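Local coordinates for putative anti-sigma factor antagonist TM_1081 (Thermotoga maritima, PDB 3F43), which probably acts as an anti-sigma factor antagonist, a STAS-domain regulator that counteracts an anti-sigma factor and so frees a sigma factor for transcription, at the interface of chains A and B. Numbering follows the deposited sequence. Chains: chain A/B, Putative anti-sigma factor antagonist TM1081.

Contact 1 and contact 2 are neighbouring patches of one two-fold symmetric interface, with the centres of their C-alpha atoms about 10 Å apart. Helix 67-83 of each chain enters both: its first residues and one flank build contact 1, while A:Leu70 and B:Leu70 meet in contact 2. Contact 1 rests on an aromatic ring inserted between the chains and recurs with the chains exchanged. Contact 2 lies where equivalent residues of the two copies face each other, and adds helix 94-102. Together they account for part of what holds the deposited pair together, although the crystal alone does not establish this pair as the biological form.

Contact 1: the interface of chains A and B. Residues chain A 74, 77-78, 105, 108; chain B 33, 67-68.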
# COMPACT_ATOMS: atom_id res chain seq x y z
N VAL A 74 0.15 -4.86 3.21
CA VAL A 74 -0.97 -5.29 2.40
C VAL A 74 -0.60 -6.50 1.55
O VAL A 74 -1.39 -7.42 1.44
CB VAL A 74 -1.55 -4.12 1.57
CG1 VAL A 74 -2.49 -4.63 0.44
CG2 VAL A 74 -2.24 -3.12 2.49
N LEU A 77 -0.43 -9.51 3.81
CA LEU A 77 -1.78 -9.83 4.20
C LEU A 77 -2.53 -10.57 3.09
O LEU A 77 -3.21 -11.57 3.35
CB LEU A 77 -2.54 -8.56 4.56
CG LEU A 77 -4.00 -8.74 4.93
CD1 LEU A 77 -4.24 -9.81 6.06
CD2 LEU A 77 -4.57 -7.40 5.33
N LYS A 78 -2.40 -10.08 1.85
CA LYS A 78 -3.03 -10.71 0.70
C LYS A 78 -2.54 -12.13 0.50
O LYS A 78 -3.33 -13.03 0.29
CB LYS A 78 -2.77 -9.89 -0.58
CG LYS A 78 -3.59 -8.63 -0.67
CD LYS A 78 -3.06 -7.65 -1.77
CE LYS A 78 -3.22 -8.16 -3.18
NZ LYS A 78 -2.93 -7.04 -4.17
N LEU A 105 -6.91 -0.54 8.37
CA LEU A 105 -6.20 -1.80 8.40
C LEU A 105 -6.53 -2.56 9.70
O LEU A 105 -6.60 -3.78 9.70
CB LEU A 105 -4.71 -1.56 8.22
CG LEU A 105 -3.76 -2.63 7.78
CD1 LEU A 105 -4.31 -3.69 6.87
CD2 LEU A 105 -2.51 -1.86 7.21
N ILE A 108 -9.18 -5.27 9.33
CA ILE A 108 -8.92 -6.43 8.48
C ILE A 108 -7.69 -7.28 8.84
O ILE A 108 -7.46 -8.32 8.21
CB ILE A 108 -8.86 -6.02 6.98
CG1 ILE A 108 -7.74 -5.03 6.68
CG2 ILE A 108 -10.25 -5.44 6.53
CD1 ILE A 108 -7.40 -4.89 5.13
N ILE B 33 -10.71 -1.74 -0.47
CA ILE B 33 -10.43 -3.17 -0.54
C ILE B 33 -11.33 -3.92 -1.54
O ILE B 33 -10.87 -4.83 -2.21
CB ILE B 33 -10.46 -3.84 0.86
CG1 ILE B 33 -10.04 -5.30 0.81
CG2 ILE B 33 -11.84 -3.66 1.57
CD1 ILE B 33 -9.77 -5.91 2.18
N SER B 67 -5.99 0.99 3.15
CA SER B 67 -4.64 0.52 2.90
C SER B 67 -4.52 -0.10 1.51
O SER B 67 -3.47 -0.02 0.88
CB SER B 67 -4.19 -0.47 3.97
OG SER B 67 -4.94 -1.67 3.95
N PHE B 68 -5.60 -0.72 1.04
CA PHE B 68 -5.61 -1.32 -0.29
C PHE B 68 -5.62 -0.30 -1.38
O PHE B 68 -4.85 -0.43 -2.36
CB PHE B 68 -6.79 -2.32 -0.45
CG PHE B 68 -6.52 -3.67 0.12
CD1 PHE B 68 -6.31 -3.84 1.48
CD2 PHE B 68 -6.49 -4.78 -0.70
CE1 PHE B 68 -6.03 -5.09 1.99
CE2 PHE B 68 -6.25 -6.03 -0.18
CZ PHE B 68 -6.02 -6.19 1.16
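B:Phe68 and A:Val74 form the core of this apolar patch, one chain offering a ring and the other a branched aliphatic side chain. Methyl CG1 of A:Val74 lies over the middle of the B:Phe68 ring, 3.8 Å from its centroid, in a CH-pi contact. The opposite face is backed within chain B by CG1 of B:Ile33, so the ring is sandwiched between a methyl from the partner and a methylene from its own chain. This clamp should restrain ring tilt. A chi1 of -82° sets CG of B:Phe68 opposite the carbonyl carbon, which turns the ring toward chain A, and chain A buries 78 Å² of B:Phe68.

Aliphatic groups of chain A pack around the rest of the ring. A:Ile108 reaches one side with its terminal methyl CD1, 3.4 Å from the ring atom CE1 of B:Phe68. The same methyl meets CD1 of B:Ile33 tip to tip at 3.9 Å, an aliphatic pair. On the same side of the ring plane as A:Val74, but out beyond CE2 and CZ, the alkyl stem of A:Lys78 crosses the ring, CG being 3.8 Å from CE2 of B:Phe68; the hydrocarbon portion of the lysine thus does the packing.

A third group of contacts surrounds B:Ser67, the residue expected from its relatives to be phosphorylated and unmodified here. Its hydroxyl OG sits between backbone N and carbonyl carbon (chi1 66°) and faces methyl CG2 of A:Val74 at 3.4 Å. A:Leu105 adds CD1, 3.6 Å from OG of B:Ser67. Aliphatic groups of chain A therefore border the hydroxyl, and a phosphate at this position would have to be accommodated within the same boundary; the pairing seen here may be sensitive to modification.

In the STAS fold, B:Ser67 and B:Phe68 begin helix 67-83 and pack against the flank of the same helix of chain A, with A:Leu105 and A:Ile108 contributed by the 3-10 turn 105-107 and the residue after it.

Contact 2: the interface of chains A and B. Residues chain A 70, 99, 102-103; chain B 65, 70, 99, 103.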
# COMPACT_ATOMS: atom_id res chain seq x y z
N LEU A 70 3.16 0.36 4.20
CA LEU A 70 1.79 -0.12 4.20
C LEU A 70 1.53 -1.05 3.02
O LEU A 70 0.86 -2.08 3.15
CB LEU A 70 0.76 1.01 4.12
CG LEU A 70 0.31 1.63 5.41
CD1 LEU A 70 -0.57 2.87 5.08
CD2 LEU A 70 -0.44 0.58 6.27
N VAL A 99 -1.99 5.47 11.86
CA VAL A 99 -2.04 5.17 10.43
C VAL A 99 -2.89 3.91 10.21
O VAL A 99 -3.71 3.88 9.29
CB VAL A 99 -0.65 5.05 9.80
CG1 VAL A 99 -0.72 4.38 8.40
CG2 VAL A 99 0.02 6.44 9.77
N LEU A 102 -6.62 4.98 10.66
CA LEU A 102 -7.14 5.86 9.64
C LEU A 102 -7.24 5.17 8.27
O LEU A 102 -8.09 5.57 7.45
CB LEU A 102 -6.35 7.17 9.55
CG LEU A 102 -6.55 8.19 10.65
CD1 LEU A 102 -5.67 9.43 10.35
CD2 LEU A 102 -8.01 8.58 10.78
N THR A 103 -6.42 4.16 8.01
CA THR A 103 -6.49 3.42 6.76
C THR A 103 -7.34 2.14 6.88
O THR A 103 -7.39 1.35 5.96
CB THR A 103 -5.09 3.01 6.28
OG1 THR A 103 -4.51 2.07 7.22
CG2 THR A 103 -4.16 4.22 6.15
N ILE B 65 -9.97 6.66 1.53
CA ILE B 65 -9.11 5.59 1.03
C ILE B 65 -8.66 4.74 2.20
O ILE B 65 -8.60 5.19 3.35
CB ILE B 65 -7.88 6.09 0.25
CG1 ILE B 65 -7.08 7.08 1.10
CG2 ILE B 65 -8.31 6.70 -1.16
CD1 ILE B 65 -5.67 7.45 0.53
N LEU B 70 -4.42 2.67 -1.06
CA LEU B 70 -3.07 3.23 -0.97
C LEU B 70 -2.07 2.34 -1.68
O LEU B 70 -1.17 2.82 -2.39
CB LEU B 70 -2.59 3.41 0.46
CG LEU B 70 -2.93 4.70 1.15
CD1 LEU B 70 -2.51 4.58 2.64
CD2 LEU B 70 -2.23 5.88 0.43
N VAL B 99 -4.87 11.08 5.30
CA VAL B 99 -4.16 9.82 5.10
C VAL B 99 -2.89 10.07 4.27
O VAL B 99 -1.83 9.52 4.60
CB VAL B 99 -5.06 8.74 4.48
CG1 VAL B 99 -4.21 7.54 3.95
CG2 VAL B 99 -6.12 8.31 5.51
N THR B 103 0.84 9.31 5.95
CA THR B 103 1.66 8.26 5.34
C THR B 103 2.80 8.82 4.48
O THR B 103 3.48 8.07 3.81
CB THR B 103 0.80 7.34 4.45
OG1 THR B 103 0.30 8.10 3.32
CG2 THR B 103 -0.38 6.75 5.22
O HOH W 1 -9.85 4.02 5.54
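A:Leu70 and B:Leu70 approach from within helix 67-83 of their chains, whereas A:Thr103 and B:Thr103, which meet the opposite leucines, stand just beyond the end of helix 94-102 with phi at -95°. The two leucines cross at a slant, and their CD1 methyls come to 3.6 Å from each other. Because the residues are equivalent, this is a self-complementary contact lying close to the two-fold axis, each leucine serving as the partner's packing surface.

The two threonine methyls extend this apolar centre toward one end of the interface. CG2 of A:Thr103 touches CD1 of B:Leu70 at 3.9 Å, the side chains crossing at roughly a right angle, and the twin contact runs from B:Thr103 to A:Leu70. The same CG2 of A:Thr103 also meets CG1 of B:Val99 at 4.0 Å. Each threonine methyl thus bridges a leucine and a valine of the other chain.

What gives the threonine this role is the division of its two branches. A chi1 of 66° turns OG1 back over its own chain and leaves CG2 opposite the carbonyl carbon, pointing to the partner. A:Thr103 OG1 donates a hydrogen bond to the carbonyl O of A:Val99 at 2.9 Å. The hydroxyl approaches at an angle of 138° at the carbonyl oxygen and sits somewhat out of the carbonyl plane. This bond, which ties the residue after helix 94-102 back to its last turn, should fix the side-chain rotation: the polar branch is engaged within its own chain, and the methyl is presented to the partner. B:Thr103 makes the equivalent bond to B:Val99.

At one margin, CG2 of B:Val99 lies beside the main-chain carbonyl of A:Leu102, and B:Ile65 enters through its backbone. A water bridges the chains here, 3.0 Å from A:Leu102 O and 2.8 Å from B:Ile65 O.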